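Local coordinates for protein scytovirin (Scytonema varium, PDB 2QSK) that binds sugars as an antiviral lectin and inhibits HIV-1 infection and membrane fusion, most strongly with T-tropic strains, at residues G1-N9 with Q87-A95; N18-A29 with C32-R43. All blocks are in the same frame, centred on the assembly; numbering follows the deposited sequence.

Contact 1: residues G1-N9 with Q87-A95; sequences GSGPTYCWN and QGTAGHAAA
Ser2 meets the C-terminal carboxylate of Ala95 through both its backbone and its side chain. Ser2 N donates to Ala95 OXT at 2.8 Å, a bent bond, while Ser2 OG donates to Ala95 O, so each carboxylate oxygen has its own donor. The second bond, 2.5 Å between Ser2 OG and Ala95 O, is unusually short, and its exact length deserves caution. It depends on OG sitting between the backbone N and the carbonyl carbon of Ser2 (chi1 61°). Farther along, where Tyr6 closes the type I turn that begins at Gly3, Ala93 N donates to Thr5 O at 3.1 Å.

Two waters add bridges: one joins Thr5 OG1 to Gly91 O, the other receives Cys7 N and donates to Ala93 O.

Aromatic contacts flank these bonds. Cys7 SG rests over one face of the His92 imidazole, 3.5 Å from the ring centroid and 23° off its normal, and Cys7 CB lies over the same ring. Bonds from ND1 to Pro52 O and from NE2 to Asp75 OD1 fix the ring's rotation and would probably favour protonation of both nitrogens. The Tyr6 ring has Ala95 OXT over one face and Ala93 O and Ala94 O near its edge; its hydroxyl bonds Lys24 O.

Apolar packing is slight, Tyr6 CB lying 4.3 Å from Ala93 CB. The contact thus packs the N-terminal segment of this disulfide-rich protein against its C-terminal tail, with no regular secondary structure where they touch, beside the Cys7-Cys55 disulfide.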
loop_
_atom_site.group_PDB
_atom_site.type_symbol
_atom_site.label_atom_id
_atom_site.label_comp_id
_atom_site.label_asym_id
_atom_site.label_seq_id
_atom_site.Cartn_x
_atom_site.Cartn_y
_atom_site.Cartn_z
ATOM N N GLY A 1 8.599 2.829 5.382
ATOM C CA GLY A 1 8.271 4.239 5.656
ATOM C C GLY A 1 8.027 4.476 7.134
ATOM O O GLY A 1 8.627 3.801 7.985
ATOM N N SER A 2 7.161 5.430 7.438
ATOM C CA SER A 2 7.032 5.919 8.799
ATOM C C SER A 2 6.315 4.973 9.742
ATOM O O SER A 2 6.513 5.064 10.960
ATOM C CB SER A 2 6.337 7.278 8.810
ATOM O OG SER A 2 5.036 7.174 8.256
ATOM N N GLY A 3 5.426 4.123 9.226
ATOM C CA GLY A 3 4.574 3.338 10.080
ATOM C C GLY A 3 3.589 2.548 9.249
ATOM O O GLY A 3 3.625 2.593 8.002
ATOM N N PRO A 4 2.705 1.792 9.904
ATOM C CA PRO A 4 1.868 0.811 9.194
ATOM C C PRO A 4 0.856 1.393 8.217
ATOM O O PRO A 4 0.348 0.645 7.373
ATOM C CB PRO A 4 1.171 0.068 10.331
ATOM C CG PRO A 4 1.192 1.031 11.487
ATOM C CD PRO A 4 2.507 1.749 11.364
ATOM N N THR A 5 0.539 2.683 8.318
ATOM C CA THR A 5 -0.379 3.304 7.361
ATOM C C THR A 5 0.322 3.796 6.099
ATOM O O THR A 5 -0.351 4.310 5.198
ATOM C CB THR A 5 -1.180 4.486 7.966
ATOM O OG1 THR A 5 -0.329 5.617 8.146
ATOM C CG2 THR A 5 -1.877 4.096 9.269
ATOM N N TYR A 6 1.648 3.655 6.015
ATOM C CA TYR A 6 2.379 3.947 4.785
ATOM C C TYR A 6 2.344 2.701 3.897
ATOM O O TYR A 6 2.712 1.614 4.345
ATOM C CB TYR A 6 3.826 4.312 5.095
ATOM C CG TYR A 6 4.599 4.665 3.839
ATOM C CD1 TYR A 6 4.315 5.833 3.135
ATOM C CD2 TYR A 6 5.585 3.815 3.340
ATOM C CE1 TYR A 6 4.984 6.151 1.976
ATOM C CE2 TYR A 6 6.283 4.150 2.198
ATOM C CZ TYR A 6 5.973 5.301 1.509
ATOM O OH TYR A 6 6.633 5.662 0.346
ATOM N N CYS A 7 1.897 2.854 2.642
ATOM C CA CYS A 7 1.768 1.715 1.732
ATOM C C CYS A 7 2.697 1.872 0.545
ATOM O O CYS A 7 2.661 2.891 -0.147
ATOM C CB CYS A 7 0.341 1.535 1.245
ATOM S SG CYS A 7 -0.816 0.889 2.462
ATOM N N TRP A 8 3.507 0.856 0.289
ATOM C CA TRP A 8 4.453 0.866 -0.823
ATOM C C TRP A 8 4.658 -0.564 -1.305
ATOM O O TRP A 8 4.839 -1.470 -0.494
ATOM C CB TRP A 8 5.782 1.487 -0.372
ATOM C CG TRP A 8 6.766 1.606 -1.482
ATOM C CD1 TRP A 8 7.753 0.715 -1.799
ATOM C CD2 TRP A 8 6.857 2.657 -2.449
ATOM N NE1 TRP A 8 8.451 1.143 -2.883
ATOM C CE2 TRP A 8 7.924 2.327 -3.312
ATOM C CE3 TRP A 8 6.138 3.834 -2.683
ATOM C CZ2 TRP A 8 8.296 3.137 -4.387
ATOM C CZ3 TRP A 8 6.513 4.638 -3.751
ATOM C CH2 TRP A 8 7.581 4.281 -4.591
ATOM N N ASN A 9 4.629 -0.754 -2.618
ATOM C CA ASN A 9 4.887 -2.050 -3.230
ATOM C C ASN A 9 6.371 -2.207 -3.531
ATOM O O ASN A 9 6.881 -1.649 -4.495
ATOM C CB ASN A 9 4.066 -2.197 -4.507
ATOM C CG ASN A 9 4.244 -3.556 -5.155
ATOM O OD1 ASN A 9 4.986 -4.410 -4.672
ATOM N ND2 ASN A 9 3.561 -3.764 -6.283
ATOM N N GLN A 87 -13.871 5.269 -3.743
ATOM C CA GLN A 87 -14.165 6.634 -3.354
ATOM C C GLN A 87 -13.746 6.917 -1.906
ATOM O O GLN A 87 -13.719 6.024 -1.042
ATOM C CB GLN A 87 -15.640 6.966 -3.542
ATOM C CG GLN A 87 -16.567 6.173 -2.627
ATOM C CD GLN A 87 -17.993 6.653 -2.692
ATOM O OE1 GLN A 87 -18.353 7.491 -3.524
ATOM N NE2 GLN A 87 -18.833 6.125 -1.791
ATOM N N GLY A 88 -13.463 8.190 -1.662
ATOM C CA GLY A 88 -13.009 8.692 -0.366
ATOM C C GLY A 88 -11.496 8.773 -0.304
ATOM O O GLY A 88 -10.804 8.642 -1.315
ATOM N N THR A 89 -10.977 9.049 0.881
ATOM C CA THR A 89 -9.541 9.096 1.083
ATOM C C THR A 89 -9.062 7.742 1.564
ATOM O O THR A 89 -9.715 7.076 2.371
ATOM C CB THR A 89 -9.102 10.197 2.046
ATOM O OG1 THR A 89 -7.658 10.176 2.129
ATOM C CG2 THR A 89 -9.647 10.013 3.434
ATOM N N ALA A 90 -7.897 7.315 1.081
ATOM C CA ALA A 90 -7.330 6.041 1.542
ATOM C C ALA A 90 -6.852 6.159 2.994
ATOM O O ALA A 90 -6.851 5.167 3.734
ATOM C CB ALA A 90 -6.205 5.584 0.642
ATOM N N GLY A 91 -6.408 7.350 3.386
ATOM C CA GLY A 91 -5.956 7.564 4.757
ATOM C C GLY A 91 -4.515 7.158 5.018
ATOM O O GLY A 91 -4.119 7.062 6.176
ATOM N N HIS A 92 -3.718 6.926 3.976
ATOM C CA HIS A 92 -2.333 6.510 4.153
ATOM C C HIS A 92 -1.438 7.685 4.499
ATOM O O HIS A 92 -1.687 8.826 4.122
ATOM C CB HIS A 92 -1.795 5.851 2.894
ATOM C CG HIS A 92 -2.508 4.588 2.527
ATOM N ND1 HIS A 92 -2.914 3.662 3.467
ATOM C CD2 HIS A 92 -2.865 4.082 1.327
ATOM C CE1 HIS A 92 -3.495 2.647 2.859
ATOM N NE2 HIS A 92 -3.473 2.875 1.561
ATOM N N ALA A 93 -0.373 7.402 5.223
ATOM C CA ALA A 93 0.673 8.372 5.469
ATOM C C ALA A 93 1.375 8.731 4.151
ATOM O O ALA A 93 1.555 7.886 3.278
ATOM C CB ALA A 93 1.680 7.788 6.447
ATOM N N ALA A 94 1.809 9.982 4.029
ATOM C CA ALA A 94 2.526 10.448 2.828
ATOM C C ALA A 94 3.959 9.927 2.724
ATOM O O ALA A 94 4.539 9.865 1.637
ATOM C CB ALA A 94 2.524 11.974 2.759
ATOM N N ALA A 95 4.526 9.571 3.865
ATOM C CA ALA A 95 5.869 9.016 3.959
ATOM C C ALA A 95 5.908 8.082 5.159
ATOM O O ALA A 95 4.963 8.167 5.972
ATOM C CB ALA A 95 6.890 10.127 4.133
ATOM O OXT ALA A 95 6.851 7.276 5.290
HETATM O O HOH W 1 -2.012 7.768 8.243
HETATM O O HOH W 2 1.266 5.435 1.472
#

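Contact 2: residues N18-A29 with C32-R43; sequences NRCSNNKQCDGA and CSSSGFCQGTSR. With GOL (glycerol), chain E.
Asn18 O accepts Cys38 N at 2.9 Å, a nearly straight bond at the single bridge pairing Arg19 with Phe37, while its side-chain ND2 bonds Glu10 and the O3 of a glycerol. Arg19, bent at chi2 and chi3, folds its guanidinium flat over the Phe37 ring: the centres lie 3.6 Å apart and the planes differ by 3°, a cation-pi stack. Its edge is held as well, since Arg19 NE donates to Gly36 O at 2.9 Å and Arg19 NH2 to Ser35 O. Cys20 N reaches the same Gly36 O from the opposite face of its carbonyl plane, and the Cys20 side chain is disulfide-bonded to Cys32.

Asn23 OD1 then receives Cys32 N at 2.9 Å in an almost linear bond. Cys26 forms the second disulfide, with Cys38. At Asp27 the carboxylate is gripped end-on by Arg43: NH1 lies 2.9 Å from OD2 and NH2 lies 3.0 Å from OD1, both oxygens being met from above their plane. Asp46 shares NH1 of this arginine, and glycerol O1 links Asp27 OD2 to Ser42 OG. Gly28, at positive phi, brings CA against Ser42 O, to which Ala29 N donates at 2.9 Å.

Two interlaced disulfides, joining first cysteine to third and second to fourth, brace short loops and a minimal antiparallel sheet, as in the hevein-like (chitin-binding) fold.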
loop_
_atom_site.group_PDB
_atom_site.type_symbol
_atom_site.label_atom_id
_atom_site.label_comp_id
_atom_site.label_asym_id
_atom_site.label_seq_id
_atom_site.Cartn_x
_atom_site.Cartn_y
_atom_site.Cartn_z
ATOM N N ASN A 18 12.438 -5.422 -3.086
ATOM C CA ASN A 18 12.864 -5.205 -1.710
ATOM C C ASN A 18 14.185 -4.461 -1.597
ATOM O O ASN A 18 14.729 -4.369 -0.490
ATOM C CB ASN A 18 12.934 -6.524 -0.912
ATOM C CG ASN A 18 11.748 -7.402 -1.138
ATOM O OD1 ASN A 18 11.863 -8.478 -1.736
ATOM N ND2 ASN A 18 10.572 -6.935 -0.709
ATOM N N ARG A 19 14.695 -3.881 -2.689
ATOM C CA ARG A 19 15.911 -3.086 -2.622
ATOM C C ARG A 19 15.567 -1.627 -2.389
ATOM O O ARG A 19 14.512 -1.146 -2.798
ATOM C CB ARG A 19 16.735 -3.229 -3.912
ATOM C CG ARG A 19 17.090 -4.668 -4.255
ATOM C CD ARG A 19 17.685 -5.448 -3.118
ATOM N NE ARG A 19 18.938 -4.894 -2.604
ATOM C CZ ARG A 19 20.152 -5.278 -2.980
ATOM N NH1 ARG A 19 20.319 -6.113 -4.001
ATOM N NH2 ARG A 19 21.219 -4.776 -2.364
ATOM N N CYS A 20 16.488 -0.892 -1.774
ATOM C CA CYS A 20 16.194 0.489 -1.414
ATOM C C CYS A 20 17.449 1.312 -1.233
ATOM O O CYS A 20 18.511 0.786 -0.907
ATOM C CB CYS A 20 15.373 0.519 -0.116
ATOM S SG CYS A 20 16.233 -0.281 1.280
ATOM N N SER A 21 17.261 2.621 -1.406
ATOM C CA SER A 21 18.201 3.604 -0.876
ATOM C C SER A 21 17.594 4.506 0.191
ATOM O O SER A 21 18.343 5.211 0.864
ATOM C CB SER A 21 18.833 4.441 -1.981
ATOM O OG SER A 21 17.837 5.105 -2.727
ATOM N N ASN A 22 16.269 4.503 0.358
ATOM C CA ASN A 22 15.649 5.334 1.378
ATOM C C ASN A 22 14.425 4.637 1.968
ATOM O O ASN A 22 13.861 3.706 1.372
ATOM C CB ASN A 22 15.316 6.722 0.815
ATOM C CG ASN A 22 14.365 6.672 -0.335
ATOM O OD1 ASN A 22 14.700 7.048 -1.464
ATOM N ND2 ASN A 22 13.172 6.225 -0.072
ATOM N N ASN A 23 14.034 5.076 3.161
ATOM C CA ASN A 23 12.938 4.450 3.876
ATOM C C ASN A 23 11.595 4.501 3.153
ATOM O O ASN A 23 10.744 3.648 3.380
ATOM C CB ASN A 23 12.782 5.084 5.265
ATOM C CG ASN A 23 13.994 4.864 6.166
ATOM O OD1 ASN A 23 14.779 3.935 5.969
ATOM N ND2 ASN A 23 14.123 5.701 7.191
ATOM N N LYS A 24 11.406 5.496 2.285
ATOM C CA LYS A 24 10.172 5.664 1.510
ATOM C C LYS A 24 9.966 4.538 0.499
ATOM O O LYS A 24 8.875 4.370 -0.032
ATOM C CB LYS A 24 10.163 7.008 0.769
ATOM C CG LYS A 24 9.199 8.047 1.310
ATOM C CD LYS A 24 9.333 9.332 0.504
ATOM C CE LYS A 24 8.249 10.334 0.812
ATOM N NZ LYS A 24 6.936 9.898 0.295
ATOM N N GLN A 25 11.010 3.753 0.215
ATOM C CA GLN A 25 10.900 2.627 -0.715
ATOM C C GLN A 25 10.575 1.319 0.011
ATOM O O GLN A 25 10.622 0.240 -0.591
ATOM C CB GLN A 25 12.204 2.483 -1.506
ATOM C CG GLN A 25 12.447 3.674 -2.411
ATOM C CD GLN A 25 13.854 3.685 -2.920
ATOM O OE1 GLN A 25 14.798 3.556 -2.140
ATOM N NE2 GLN A 25 14.012 3.783 -4.239
ATOM N N CYS A 26 10.233 1.416 1.300
ATOM C CA CYS A 26 9.920 0.235 2.084
ATOM C C CYS A 26 8.493 0.351 2.627
ATOM O O CYS A 26 8.038 1.424 3.037
ATOM C CB CYS A 26 10.940 0.050 3.211
ATOM S SG CYS A 26 12.640 -0.113 2.596
ATOM N N ASP A 27 7.773 -0.760 2.580
ATOM C CA ASP A 27 6.356 -0.773 2.965
ATOM C C ASP A 27 6.166 -0.588 4.469
ATOM O O ASP A 27 6.922 -1.124 5.290
ATOM C CB ASP A 27 5.754 -2.114 2.545
ATOM C CG ASP A 27 4.233 -2.152 2.601
ATOM O OD1 ASP A 27 3.572 -1.096 2.529
ATOM O OD2 ASP A 27 3.700 -3.286 2.700
ATOM N N GLY A 28 5.103 0.125 4.830
ATOM C CA GLY A 28 4.710 0.236 6.219
ATOM C C GLY A 28 5.830 0.802 7.073
ATOM O O GLY A 28 6.464 1.787 6.738
ATOM N N ALA A 29 6.062 0.117 8.200
ATOM C CA ALA A 29 7.090 0.502 9.177
ATOM C C ALA A 29 8.483 -0.007 8.808
ATOM O O ALA A 29 9.415 0.165 9.610
ATOM C CB ALA A 29 6.684 -0.024 10.564
ATOM N N CYS A 32 15.190 1.158 5.406
ATOM C CA CYS A 32 16.247 0.718 4.510
ATOM C C CYS A 32 17.512 0.383 5.288
ATOM O O CYS A 32 18.001 1.176 6.103
ATOM C CB CYS A 32 16.513 1.776 3.440
ATOM S SG CYS A 32 17.478 1.169 2.062
ATOM N N SER A 33 18.038 -0.820 5.044
ATOM C CA SER A 33 19.229 -1.315 5.717
ATOM C C SER A 33 20.504 -0.750 5.098
ATOM O O SER A 33 20.519 -0.241 3.971
ATOM C CB SER A 33 19.294 -2.840 5.650
ATOM O OG SER A 33 19.753 -3.266 4.363
ATOM N N SER A 34 21.606 -0.930 5.814
ATOM C CA SER A 34 22.907 -0.526 5.310
ATOM C C SER A 34 23.297 -1.281 4.046
ATOM O O SER A 34 24.125 -0.798 3.287
ATOM C CB SER A 34 23.960 -0.678 6.402
ATOM O OG SER A 34 23.990 -2.004 6.869
ATOM N N SER A 35 22.730 -2.453 3.814
ATOM C CA SER A 35 23.038 -3.196 2.580
ATOM C C SER A 35 22.029 -2.976 1.470
ATOM O O SER A 35 22.088 -3.653 0.429
ATOM C CB SER A 35 23.221 -4.662 2.842
ATOM O OG SER A 35 22.079 -5.131 3.441
ATOM N N GLY A 36 21.136 -2.013 1.653
ATOM C CA GLY A 36 20.225 -1.640 0.593
ATOM C C GLY A 36 19.064 -2.580 0.410
ATOM O O GLY A 36 18.550 -2.723 -0.715
ATOM N N PHE A 37 18.617 -3.205 1.497
ATOM C CA PHE A 37 17.403 -4.011 1.520
ATOM C C PHE A 37 16.433 -3.423 2.531
ATOM O O PHE A 37 16.835 -2.962 3.619
ATOM C CB PHE A 37 17.698 -5.441 1.959
ATOM C CG PHE A 37 18.366 -6.286 0.899
ATOM C CD1 PHE A 37 17.595 -7.052 0.026
ATOM C CD2 PHE A 37 19.741 -6.348 0.788
ATOM C CE1 PHE A 37 18.188 -7.848 -0.938
ATOM C CE2 PHE A 37 20.343 -7.160 -0.190
ATOM C CZ PHE A 37 19.555 -7.901 -1.037
ATOM N N CYS A 38 15.148 -3.513 2.238
ATOM C CA CYS A 38 14.164 -3.158 3.251
ATOM C C CYS A 38 14.182 -4.173 4.383
ATOM O O CYS A 38 14.413 -5.375 4.167
ATOM C CB CYS A 38 12.785 -3.103 2.635
ATOM S SG CYS A 38 12.555 -1.788 1.440
ATOM N N GLN A 39 13.941 -3.695 5.604
ATOM C CA GLN A 39 14.003 -4.575 6.768
ATOM C C GLN A 39 12.935 -4.144 7.779
ATOM O O GLN A 39 12.508 -2.993 7.841
ATOM C CB GLN A 39 15.377 -4.627 7.413
ATOM C CG GLN A 39 15.826 -3.331 8.084
ATOM C CD GLN A 39 17.275 -3.353 8.613
ATOM O OE1 GLN A 39 17.950 -2.332 8.619
ATOM N NE2 GLN A 39 17.732 -4.502 9.046
ATOM N N GLY A 40 12.532 -5.121 8.582
ATOM C CA GLY A 40 11.509 -4.931 9.606
ATOM C C GLY A 40 10.189 -5.538 9.194
ATOM O O GLY A 40 10.081 -6.265 8.209
ATOM N N THR A 41 9.156 -5.199 9.960
ATOM C CA THR A 41 7.798 -5.682 9.732
ATOM C C THR A 41 6.951 -4.510 9.253
ATOM O O THR A 41 6.900 -3.465 9.890
ATOM C CB THR A 41 7.199 -6.293 11.013
ATOM O OG1 THR A 41 8.001 -7.414 11.386
ATOM C CG2 THR A 41 5.753 -6.728 10.794
ATOM N N SER A 42 6.273 -4.669 8.130
ATOM C CA SER A 42 5.487 -3.563 7.594
ATOM C C SER A 42 4.348 -3.169 8.534
ATOM O O SER A 42 4.148 -1.977 8.802
ATOM C CB SER A 42 4.926 -3.920 6.226
ATOM O OG SER A 42 4.159 -5.097 6.285
ATOM N N ARG A 43 3.608 -4.166 9.002
ATOM C CA ARG A 43 2.410 -3.948 9.826
ATOM C C ARG A 43 1.967 -5.311 10.325
ATOM O O ARG A 43 2.312 -6.330 9.740
ATOM C CB ARG A 43 1.266 -3.281 9.025
ATOM C CG ARG A 43 0.822 -4.103 7.835
ATOM C CD ARG A 43 -0.160 -3.345 6.949
ATOM N NE ARG A 43 0.424 -2.150 6.359
ATOM C CZ ARG A 43 1.250 -2.150 5.310
ATOM N NH1 ARG A 43 1.563 -3.283 4.681
ATOM N NH2 ARG A 43 1.803 -1.008 4.904
HETATM C C1 GOL E . 6.262 -5.856 3.082
HETATM O O1 GOL E . 4.932 -5.592 3.551
HETATM C C2 GOL E . 6.269 -6.877 1.940
HETATM O O2 GOL E . 5.345 -6.489 0.945
HETATM C C3 GOL E . 7.674 -6.992 1.354
HETATM O O3 GOL E . 7.706 -7.798 0.186
HETATM O O HOH W 3 14.267 -6.757 1.800
HETATM O O HOH W 4 11.283 -1.556 10.747
HETATM O O HOH W 5 9.720 -2.541 11.422
#

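How the contacts relate
Contact 2 is nested along the chain inside the loop closed by contact 1, and their centres lie about 15 Å apart. Lys24 O joins them, lying 2.6 Å from Tyr6 OH, a probable hydrogen bond; a second link, Lys24 NZ to Ala94 O, is doubtful because it belongs to one of two deposited conformers. The Asp27-Arg43 pair of contact 2 also faces contact 1, since Asp27 OD1 accepts Trp8 N, Arg43 NE bonds Pro4 O, and Arg43 NH2 comes within 2.8 Å of Tyr6 O. Gly1 adds backbone hydrogen bonds to Asn23, Cys26 and Gly28. The glycerol, probably from the crystallisation liquor, sits at contact 2 and does not by itself mark a sugar site.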